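Local coordinates for carbohydrate deacetylase Agd3 (Neosartorya fumigata, PDB 6NWZ), which deacetylates the exopolysaccharide galactosaminogalactan as a zinc-binding enzyme required for Aspergillus fumigatus biofilm formation, at residues A[250-259]-A[298-309]; A[379-387]-A[418-426]. One frame throughout, in Å; residues are numbered along the deposited sequence.

Interaction 1: residues A[250-259]-A[298-309]; sequences LNTQIDDMFL and YFVEVGHNGNGN. With ZN (zinc ion), chain L; ZN (zinc ion), chain M.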
loop_
_atom_site.group_PDB
_atom_site.type_symbol
_atom_site.label_atom_id
_atom_site.label_comp_id
_atom_site.label_asym_id
_atom_site.label_seq_id
_atom_site.Cartn_x
_atom_site.Cartn_y
_atom_site.Cartn_z
ATOM N N LEU A 250 6.634 -3.510 1.538
ATOM C CA LEU A 250 7.469 -2.329 1.742
ATOM C C LEU A 250 8.585 -2.355 0.699
ATOM O O LEU A 250 9.661 -2.912 0.936
ATOM C CB LEU A 250 8.019 -2.283 3.157
ATOM C CG LEU A 250 8.850 -1.044 3.482
ATOM C CD1 LEU A 250 8.019 0.222 3.297
ATOM C CD2 LEU A 250 9.419 -1.140 4.891
ATOM N N ASN A 251 8.325 -1.748 -0.455
ATOM C CA ASN A 251 9.284 -1.664 -1.548
ATOM C C ASN A 251 9.824 -0.243 -1.622
ATOM O O ASN A 251 9.057 0.703 -1.833
ATOM C CB ASN A 251 8.638 -2.060 -2.873
ATOM C CG ASN A 251 8.047 -3.452 -2.839
ATOM O OD1 ASN A 251 8.352 -4.246 -1.949
ATOM N ND2 ASN A 251 7.201 -3.761 -3.816
ATOM N N THR A 252 11.139 -0.095 -1.455
ATOM C CA THR A 252 11.795 1.210 -1.461
ATOM C C THR A 252 12.822 1.233 -2.586
ATOM O O THR A 252 13.873 0.588 -2.488
ATOM C CB THR A 252 12.448 1.499 -0.109
ATOM O OG1 THR A 252 13.467 0.528 0.155
ATOM C CG2 THR A 252 11.412 1.431 0.998
ATOM N N GLN A 253 12.526 1.980 -3.647
ATOM C CA GLN A 253 13.355 2.007 -4.845
ATOM C C GLN A 253 14.287 3.210 -4.832
ATOM O O GLN A 253 13.876 4.321 -4.485
ATOM C CB GLN A 253 12.487 2.041 -6.099
ATOM C CG GLN A 253 11.731 0.758 -6.338
ATOM C CD GLN A 253 10.897 0.821 -7.590
ATOM O OE1 GLN A 253 10.382 1.877 -7.953
ATOM N NE2 GLN A 253 10.768 -0.310 -8.268
ATOM N N ILE A 254 15.541 2.981 -5.222
ATOM C CA ILE A 254 16.579 4.009 -5.225
ATOM C C ILE A 254 16.925 4.301 -6.680
ATOM O O ILE A 254 17.620 3.514 -7.333
ATOM C CB ILE A 254 17.822 3.578 -4.442
ATOM C CG1 ILE A 254 17.437 3.066 -3.052
ATOM C CG2 ILE A 254 18.803 4.737 -4.341
ATOM C CD1 ILE A 254 16.705 4.076 -2.211
ATOM N N ASP A 255 16.459 5.441 -7.185
ATOM C CA ASP A 255 16.723 5.827 -8.562
ATOM C C ASP A 255 18.104 6.467 -8.690
ATOM O O ASP A 255 18.724 6.873 -7.703
ATOM C CB ASP A 255 15.659 6.805 -9.066
ATOM C CG ASP A 255 14.258 6.206 -9.098
ATOM O OD1 ASP A 255 14.093 5.003 -8.798
ATOM O OD2 ASP A 255 13.315 6.954 -9.430
ATOM N N ASP A 256 18.586 6.535 -9.934
ATOM C CA ASP A 256 19.750 7.335 -10.310
ATOM C C ASP A 256 21.066 6.750 -9.808
ATOM O O ASP A 256 22.046 7.481 -9.648
ATOM C CB ASP A 256 19.614 8.783 -9.826
ATOM C CG ASP A 256 18.420 9.492 -10.426
ATOM O OD1 ASP A 256 17.650 8.852 -11.173
ATOM O OD2 ASP A 256 18.257 10.700 -10.152
ATOM N N MET A 257 21.122 5.441 -9.566
ATOM C CA MET A 257 22.377 4.834 -9.138
ATOM C C MET A 257 23.418 4.913 -10.250
ATOM O O MET A 257 23.124 4.648 -11.420
ATOM C CB MET A 257 22.171 3.382 -8.720
ATOM C CG MET A 257 23.428 2.707 -8.171
ATOM S SD MET A 257 24.115 3.475 -6.679
ATOM C CE MET A 257 22.725 3.345 -5.559
ATOM N N PHE A 258 24.640 5.283 -9.861
ATOM C CA PHE A 258 25.825 5.552 -10.670
ATOM C C PHE A 258 25.804 6.960 -11.259
ATOM O O PHE A 258 26.799 7.369 -11.855
ATOM C CB PHE A 258 26.047 4.534 -11.807
ATOM C CG PHE A 258 26.463 3.171 -11.329
ATOM C CD1 PHE A 258 27.802 2.857 -11.166
ATOM C CD2 PHE A 258 25.513 2.204 -11.042
ATOM C CE1 PHE A 258 28.186 1.605 -10.726
ATOM C CE2 PHE A 258 25.892 0.951 -10.602
ATOM C CZ PHE A 258 27.226 0.650 -10.443
ATOM N N LEU A 259 24.723 7.718 -11.109
ATOM C CA LEU A 259 24.668 9.084 -11.605
ATOM C C LEU A 259 25.145 10.067 -10.541
ATOM O O LEU A 259 25.230 9.749 -9.352
ATOM C CB LEU A 259 23.246 9.454 -12.034
ATOM C CG LEU A 259 22.625 8.752 -13.242
ATOM C CD1 LEU A 259 21.246 9.323 -13.546
ATOM C CD2 LEU A 259 23.536 8.861 -14.451
ATOM N N TYR A 298 12.904 -7.617 4.330
ATOM C CA TYR A 298 13.076 -6.326 3.679
ATOM C C TYR A 298 14.413 -6.261 2.953
ATOM O O TYR A 298 15.436 -6.723 3.468
ATOM C CB TYR A 298 12.982 -5.186 4.694
ATOM C CG TYR A 298 13.334 -3.827 4.129
ATOM C CD1 TYR A 298 12.418 -3.108 3.367
ATOM C CD2 TYR A 298 14.580 -3.259 4.362
ATOM C CE1 TYR A 298 12.740 -1.866 2.849
ATOM C CE2 TYR A 298 14.911 -2.016 3.848
ATOM C CZ TYR A 298 13.989 -1.325 3.094
ATOM O OH TYR A 298 14.321 -0.091 2.586
ATOM N N PHE A 299 14.398 -5.684 1.752
ATOM C CA PHE A 299 15.628 -5.357 1.045
ATOM C C PHE A 299 15.406 -4.092 0.228
ATOM O O PHE A 299 14.271 -3.653 0.013
ATOM C CB PHE A 299 16.118 -6.517 0.162
ATOM C CG PHE A 299 15.190 -6.880 -0.972
ATOM C CD1 PHE A 299 15.211 -6.174 -2.167
ATOM C CD2 PHE A 299 14.325 -7.957 -0.857
ATOM C CE1 PHE A 299 14.370 -6.519 -3.212
ATOM C CE2 PHE A 299 13.484 -8.309 -1.898
ATOM C CZ PHE A 299 13.506 -7.588 -3.077
ATOM N N VAL A 300 16.511 -3.512 -0.233
ATOM C CA VAL A 300 16.501 -2.246 -0.957
ATOM C C VAL A 300 16.716 -2.522 -2.438
ATOM O O VAL A 300 17.687 -3.189 -2.819
ATOM C CB VAL A 300 17.579 -1.292 -0.414
ATOM C CG1 VAL A 300 17.513 0.038 -1.135
ATOM C CG2 VAL A 300 17.413 -1.112 1.089
ATOM N N GLU A 301 15.818 -1.999 -3.273
ATOM C CA GLU A 301 15.867 -2.184 -4.718
ATOM C C GLU A 301 16.427 -0.937 -5.387
ATOM O O GLU A 301 16.029 0.187 -5.064
ATOM C CB GLU A 301 14.478 -2.492 -5.278
ATOM C CG GLU A 301 14.480 -3.095 -6.673
ATOM C CD GLU A 301 13.096 -3.531 -7.117
ATOM O OE1 GLU A 301 12.115 -2.849 -6.750
ATOM O OE2 GLU A 301 12.988 -4.558 -7.825
ATOM N N VAL A 302 17.334 -1.146 -6.339
ATOM C CA VAL A 302 18.144 -0.080 -6.916
ATOM C C VAL A 302 17.893 -0.007 -8.419
ATOM O O VAL A 302 17.857 -1.041 -9.101
ATOM C CB VAL A 302 19.639 -0.303 -6.624
ATOM C CG1 VAL A 302 20.465 0.778 -7.286
ATOM C CG2 VAL A 302 19.874 -0.310 -5.126
ATOM N N GLY A 303 17.718 1.210 -8.929
ATOM C CA GLY A 303 17.595 1.445 -10.349
ATOM C C GLY A 303 18.857 2.088 -10.886
ATOM O O GLY A 303 19.248 3.172 -10.443
ATOM N N HIS A 304 19.496 1.412 -11.841
ATOM C CA HIS A 304 20.826 1.772 -12.311
ATOM C C HIS A 304 20.770 2.562 -13.613
ATOM O O HIS A 304 19.896 2.354 -14.455
ATOM C CB HIS A 304 21.682 0.522 -12.532
ATOM C CG HIS A 304 21.854 -0.323 -11.310
ATOM N ND1 HIS A 304 22.719 0.013 -10.293
ATOM C CD2 HIS A 304 21.281 -1.495 -10.946
ATOM C CE1 HIS A 304 22.670 -0.913 -9.353
ATOM N NE2 HIS A 304 21.805 -1.839 -9.724
ATOM N N ASN A 305 21.741 3.461 -13.781
ATOM C CA ASN A 305 21.994 4.140 -15.048
ATOM C C ASN A 305 23.410 3.779 -15.481
ATOM O O ASN A 305 24.382 4.322 -14.949
ATOM C CB ASN A 305 21.828 5.646 -14.910
ATOM C CG ASN A 305 20.432 6.035 -14.497
ATOM O OD1 ASN A 305 20.147 6.201 -13.313
ATOM N ND2 ASN A 305 19.549 6.187 -15.474
ATOM N N GLY A 306 23.521 2.871 -16.454
ATOM C CA GLY A 306 24.827 2.375 -16.854
ATOM C C GLY A 306 25.774 3.454 -17.343
ATOM O O GLY A 306 26.987 3.357 -17.136
ATOM N N ASN A 307 25.244 4.492 -17.998
ATOM C CA ASN A 307 26.114 5.534 -18.537
ATOM C C ASN A 307 26.854 6.272 -17.428
ATOM O O ASN A 307 27.970 6.758 -17.645
ATOM C CB ASN A 307 25.301 6.510 -19.390
ATOM C CG ASN A 307 26.177 7.480 -20.168
ATOM O OD1 ASN A 307 26.924 7.083 -21.063
ATOM N ND2 ASN A 307 26.074 8.766 -19.841
ATOM N N GLY A 308 26.259 6.357 -16.236
ATOM C CA GLY A 308 26.967 6.936 -15.108
ATOM C C GLY A 308 28.193 6.137 -14.713
ATOM O O GLY A 308 29.144 6.685 -14.146
ATOM N N ASN A 309 28.187 4.833 -15.000
ATOM C CA ASN A 309 29.368 4.016 -14.749
ATOM C C ASN A 309 30.465 4.309 -15.766
ATOM O O ASN A 309 31.643 4.413 -15.405
ATOM C CB ASN A 309 28.986 2.536 -14.767
ATOM C CG ASN A 309 30.191 1.620 -14.746
ATOM O OD1 ASN A 309 30.385 0.811 -15.651
ATOM N ND2 ASN A 309 31.013 1.746 -13.712
HETATM ZN ZN ZN L . 16.007 9.196 -12.233
HETATM ZN ZN ZN M . 13.226 9.317 -10.044
#

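Interaction 2: residues A[379-387]-A[418-426]; sequences NRDAFGHIS and GLDQAKWFT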
loop_
_atom_site.group_PDB
_atom_site.type_symbol
_atom_site.label_atom_id
_atom_site.label_comp_id
_atom_site.label_asym_id
_atom_site.label_seq_id
_atom_site.Cartn_x
_atom_site.Cartn_y
_atom_site.Cartn_z
ATOM N N ASN A 379 27.542 -8.185 -2.274
ATOM C CA ASN A 379 26.836 -6.907 -2.284
ATOM C C ASN A 379 25.668 -6.923 -3.264
ATOM O O ASN A 379 24.562 -6.482 -2.933
ATOM C CB ASN A 379 27.803 -5.777 -2.638
ATOM C CG ASN A 379 28.959 -5.681 -1.675
ATOM O OD1 ASN A 379 28.808 -5.935 -0.480
ATOM N ND2 ASN A 379 30.128 -5.315 -2.188
ATOM N N ARG A 380 25.906 -7.415 -4.481
ATOM C CA ARG A 380 24.853 -7.457 -5.489
ATOM C C ARG A 380 23.638 -8.228 -4.991
ATOM O O ARG A 380 22.495 -7.781 -5.148
ATOM C CB ARG A 380 25.390 -8.091 -6.767
ATOM C CG ARG A 380 24.332 -8.376 -7.807
ATOM C CD ARG A 380 24.851 -9.372 -8.822
ATOM N NE ARG A 380 25.188 -10.642 -8.187
ATOM C CZ ARG A 380 25.835 -11.631 -8.793
ATOM N NH1 ARG A 380 26.227 -11.501 -10.055
ATOM N NH2 ARG A 380 26.096 -12.752 -8.134
ATOM N N ASP A 381 23.866 -9.392 -4.389
ATOM C CA ASP A 381 22.767 -10.278 -4.031
ATOM C C ASP A 381 22.042 -9.850 -2.763
ATOM O O ASP A 381 21.054 -10.489 -2.387
ATOM C CB ASP A 381 23.282 -11.711 -3.891
ATOM C CG ASP A 381 23.751 -12.294 -5.215
ATOM O OD1 ASP A 381 23.177 -11.934 -6.268
ATOM O OD2 ASP A 381 24.691 -13.119 -5.204
ATOM N N ALA A 382 22.487 -8.788 -2.101
ATOM C CA ALA A 382 21.765 -8.270 -0.951
ATOM C C ALA A 382 20.738 -7.206 -1.324
ATOM O O ALA A 382 19.938 -6.811 -0.468
ATOM C CB ALA A 382 22.752 -7.701 0.073
ATOM N N PHE A 383 20.729 -6.750 -2.575
ATOM C CA PHE A 383 19.840 -5.689 -3.019
ATOM C C PHE A 383 19.024 -6.154 -4.221
ATOM O O PHE A 383 19.354 -7.142 -4.882
ATOM C CB PHE A 383 20.631 -4.422 -3.394
ATOM C CG PHE A 383 21.344 -3.777 -2.234
ATOM C CD1 PHE A 383 22.495 -4.342 -1.704
ATOM C CD2 PHE A 383 20.870 -2.599 -1.682
ATOM C CE1 PHE A 383 23.151 -3.750 -0.644
ATOM C CE2 PHE A 383 21.523 -2.000 -0.623
ATOM C CZ PHE A 383 22.663 -2.574 -0.103
ATOM N N GLY A 384 17.942 -5.419 -4.498
ATOM C CA GLY A 384 17.222 -5.589 -5.741
ATOM C C GLY A 384 17.789 -4.712 -6.847
ATOM O O GLY A 384 18.421 -3.686 -6.597
ATOM N N HIS A 385 17.557 -5.122 -8.092
ATOM C CA HIS A 385 18.146 -4.431 -9.229
ATOM C C HIS A 385 17.138 -4.321 -10.362
ATOM O O HIS A 385 16.424 -5.281 -10.669
ATOM C CB HIS A 385 19.414 -5.151 -9.701
ATOM C CG HIS A 385 20.407 -5.370 -8.603
ATOM N ND1 HIS A 385 21.372 -4.442 -8.274
ATOM C CD2 HIS A 385 20.557 -6.393 -7.729
ATOM C CE1 HIS A 385 22.086 -4.892 -7.259
ATOM N NE2 HIS A 385 21.613 -6.076 -6.910
ATOM N N ILE A 386 17.089 -3.140 -10.979
ATOM C CA ILE A 386 16.197 -2.884 -12.103
ATOM C C ILE A 386 16.809 -1.765 -12.933
ATOM O O ILE A 386 17.622 -0.979 -12.440
ATOM C CB ILE A 386 14.769 -2.525 -11.616
ATOM C CG1 ILE A 386 13.770 -2.576 -12.777
ATOM C CG2 ILE A 386 14.777 -1.174 -10.916
ATOM C CD1 ILE A 386 12.407 -2.042 -12.421
ATOM N N SER A 387 16.435 -1.703 -14.211
ATOM C CA SER A 387 16.985 -0.706 -15.121
ATOM C C SER A 387 16.293 0.642 -14.953
ATOM O O SER A 387 15.071 0.717 -14.794
ATOM C CB SER A 387 16.850 -1.162 -16.575
ATOM O OG SER A 387 17.273 -0.141 -17.467
ATOM N N GLY A 418 27.128 -8.042 -14.905
ATOM C CA GLY A 418 26.697 -9.169 -14.103
ATOM C C GLY A 418 25.517 -8.911 -13.192
ATOM O O GLY A 418 25.078 -9.838 -12.497
ATOM N N LEU A 419 24.985 -7.687 -13.175
ATOM C CA LEU A 419 23.895 -7.375 -12.260
ATOM C C LEU A 419 22.635 -8.168 -12.581
ATOM O O LEU A 419 21.852 -8.473 -11.676
ATOM C CB LEU A 419 23.609 -5.874 -12.283
ATOM C CG LEU A 419 24.683 -5.018 -11.610
ATOM C CD1 LEU A 419 24.408 -3.530 -11.788
ATOM C CD2 LEU A 419 24.790 -5.382 -10.135
ATOM N N ASP A 420 22.424 -8.528 -13.848
ATOM C CA ASP A 420 21.212 -9.270 -14.181
ATOM C C ASP A 420 21.219 -10.687 -13.634
ATOM O O ASP A 420 20.225 -11.398 -13.801
ATOM C CB ASP A 420 20.993 -9.298 -15.697
ATOM C CG ASP A 420 22.096 -10.022 -16.447
ATOM O OD1 ASP A 420 23.085 -10.462 -15.820
ATOM O OD2 ASP A 420 21.967 -10.146 -17.684
ATOM N N GLN A 421 22.306 -11.109 -12.998
ATOM C CA GLN A 421 22.395 -12.416 -12.365
ATOM C C GLN A 421 22.024 -12.375 -10.892
ATOM O O GLN A 421 22.114 -13.406 -10.216
ATOM C CB GLN A 421 23.811 -12.980 -12.524
ATOM C CG GLN A 421 24.202 -13.292 -13.962
ATOM C CD GLN A 421 23.315 -14.351 -14.591
ATOM O OE1 GLN A 421 22.463 -14.046 -15.428
ATOM N NE2 GLN A 421 23.509 -15.603 -14.189
ATOM N N ALA A 422 21.613 -11.217 -10.380
ATOM C CA ALA A 422 21.360 -11.079 -8.957
ATOM C C ALA A 422 20.164 -11.924 -8.537
ATOM O O ALA A 422 19.299 -12.280 -9.343
ATOM C CB ALA A 422 21.113 -9.615 -8.592
ATOM N N LYS A 423 20.137 -12.257 -7.245
ATOM C CA LYS A 423 19.003 -12.986 -6.694
ATOM C C LYS A 423 17.701 -12.238 -6.946
ATOM O O LYS A 423 16.692 -12.838 -7.340
ATOM C CB LYS A 423 19.214 -13.222 -5.196
ATOM C CG LYS A 423 17.991 -13.783 -4.487
ATOM C CD LYS A 423 18.261 -14.080 -3.017
ATOM C CE LYS A 423 18.757 -12.847 -2.277
ATOM N NZ LYS A 423 18.856 -13.066 -0.806
ATOM N N TRP A 424 17.714 -10.925 -6.748
ATOM C CA TRP A 424 16.545 -10.067 -6.906
ATOM C C TRP A 424 16.793 -9.150 -8.098
ATOM O O TRP A 424 17.516 -8.155 -7.987
ATOM C CB TRP A 424 16.290 -9.278 -5.627
ATOM C CG TRP A 424 15.887 -10.138 -4.470
ATOM C CD1 TRP A 424 14.988 -11.166 -4.487
ATOM C CD2 TRP A 424 16.375 -10.057 -3.125
ATOM N NE1 TRP A 424 14.880 -11.722 -3.236
ATOM C CE2 TRP A 424 15.721 -11.059 -2.381
ATOM C CE3 TRP A 424 17.299 -9.232 -2.478
ATOM C CZ2 TRP A 424 15.960 -11.257 -1.024
ATOM C CZ3 TRP A 424 17.537 -9.433 -1.129
ATOM C CH2 TRP A 424 16.869 -10.436 -0.417
ATOM N N PHE A 425 16.188 -9.488 -9.236
ATOM C CA PHE A 425 16.372 -8.742 -10.470
ATOM C C PHE A 425 15.067 -8.700 -11.253
ATOM O O PHE A 425 14.319 -9.681 -11.285
ATOM C CB PHE A 425 17.477 -9.363 -11.330
ATOM C CG PHE A 425 17.715 -8.640 -12.619
ATOM C CD1 PHE A 425 18.348 -7.410 -12.630
ATOM C CD2 PHE A 425 17.303 -9.190 -13.820
ATOM C CE1 PHE A 425 18.566 -6.741 -13.818
ATOM C CE2 PHE A 425 17.520 -8.528 -15.012
ATOM C CZ PHE A 425 18.151 -7.303 -15.012
ATOM N N THR A 426 14.805 -7.556 -11.883
ATOM C CA THR A 426 13.613 -7.340 -12.695
ATOM C C THR A 426 14.032 -7.238 -14.155
ATOM O O THR A 426 14.836 -6.369 -14.514
ATOM C CB THR A 426 12.871 -6.072 -12.261
ATOM O OG1 THR A 426 12.396 -6.221 -10.916
ATOM C CG2 THR A 426 11.700 -5.798 -13.184
HETATM O O HOH W 1 19.902 -10.085 -5.257
#

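Interaction 1: residues A[250-259]-A[298-309]
Thr-252 and Tyr-298 cross at about a right angle where two parallel strands, 252-257 and 300-304, come together, and their hydroxyls OG1 and OH share a hydrogen bond of 2.6 Å. The tyrosine ring swings across to the other strand because CG stands opposite the backbone nitrogen (chi1 172°); its CD1 packs against Leu-250 CD2. Gln-253 and Glu-301 run side by side in the same direction. Gln-253 NE2 donates to Glu-301 OE1 (3.3 Å) within its own amide plane but from above the carboxylate plane. Further partners are Arg-491 at Gln-253 and His-594 at Glu-301. On the other face, Ile-254 CG1 meets Val-300 CG1 at 3.6 Å, and Met-257 lays CB and CG over Val-302 CG1 and beside His-304. Phe-258 brings CE2 to His-304 ND1 (3.3 Å), near the phenyl plane; the rings meet at their margins, inclined at 51°, while His-304 NE2 is hydrogen-bonded to His-385. Between the backbones, Gly-303 N donates almost straight to Ile-254 O (2.8 Å), whereas Gly-303 O receives Met-257 N, one residue further on than regular pairing would give. This beta bulge contains Asp-255 and Asp-256, which both point away from strand 300-304. Asp-256 OD1 binds one zinc at 2.0 Å together with His-388 and His-392, an Asp-His-His site as in polysaccharide deacetylases; Asp-255 OD2 binds a second at 2.4 Å with His-546. The chemistry thus divides: backbone bonds, apolar contacts and side-chain hydrogen bonds of hydroxyl, amide and carboxylate join the strands, while the bulge presents consecutive carboxylates to metal, Asp-255 also being salt-bridged to Arg-491.

Interaction 2: residues A[379-387]-A[418-426]
Arg-380, at the end of helix 377-380, supplies the charged part of the contact with the turn 418-422. Its NH1 donates to Gly-418 O (3.2 Å) from above the carbonyl plane, and Gln-421 N reaches the same oxygen from the opposite face. The guanidinium is turned by a bend at chi3 (61°) and held by Asp-381: NE forms a salt bridge to OD1, and NH2 meets OD2 on its syn side at 3.3 Å. Asp-381 OD1 also accepts Lys-423 N, so one carboxylate ties the Arg-380 side chain of its own segment to the Lys-423 backbone of the other.

Backbone bonds join the parallel strands 384-387 and 424-426. Thr-426 N gives a sound bond to His-385 O (3.0 Å), that of His-385 N to Trp-424 O is weak, and a water bridges Phe-383 O and Trp-424 N.

Van der Waals contacts complete the account. Ala-422 CB touches both Arg-380 CG (3.5 Å) and His-385 CD2, the Leu-419 side chain crosses that of His-385 at about a right angle, CD2 near CE1, and Ile-386 CG1 runs beside Thr-426 CB at 3.6 Å. Trp-424 sets its aromatic edge, at CZ3, against the carbonyl of Ala-382.

His-385 NE2 donates in its ring plane to Arg-380 O (2.6 Å), while ND1 bonds His-304. With both nitrogens engaged, the imidazole's rotation is fixed, and a neutral ring would probably accept at ND1.

Interaction 1 comes first along the chain, wholly ahead of interaction 2, and their centres lie about 10 Å apart within the deacetylase domain. Both belong to one sheet in which parallel strands follow in the order 542-546, 252-257, 300-304, 384-387 and 424-426. Strand 300-304 belongs to interaction 1 and its neighbour 384-387 to interaction 2; Val-302 N to Gly-384 O and Val-300 O to Gly-384 N, each 2.8 Å, are probable hydrogen bonds between them. Phe-299 also stacks on Trp-424. Interaction 2 closes the beta-alpha-beta unit through helix 400-417. Asp-255 and Asp-256 lie in strand 252-257, and His-388 comes just after strand 384-387, so the shared sheet probably helps to place these zinc ligands.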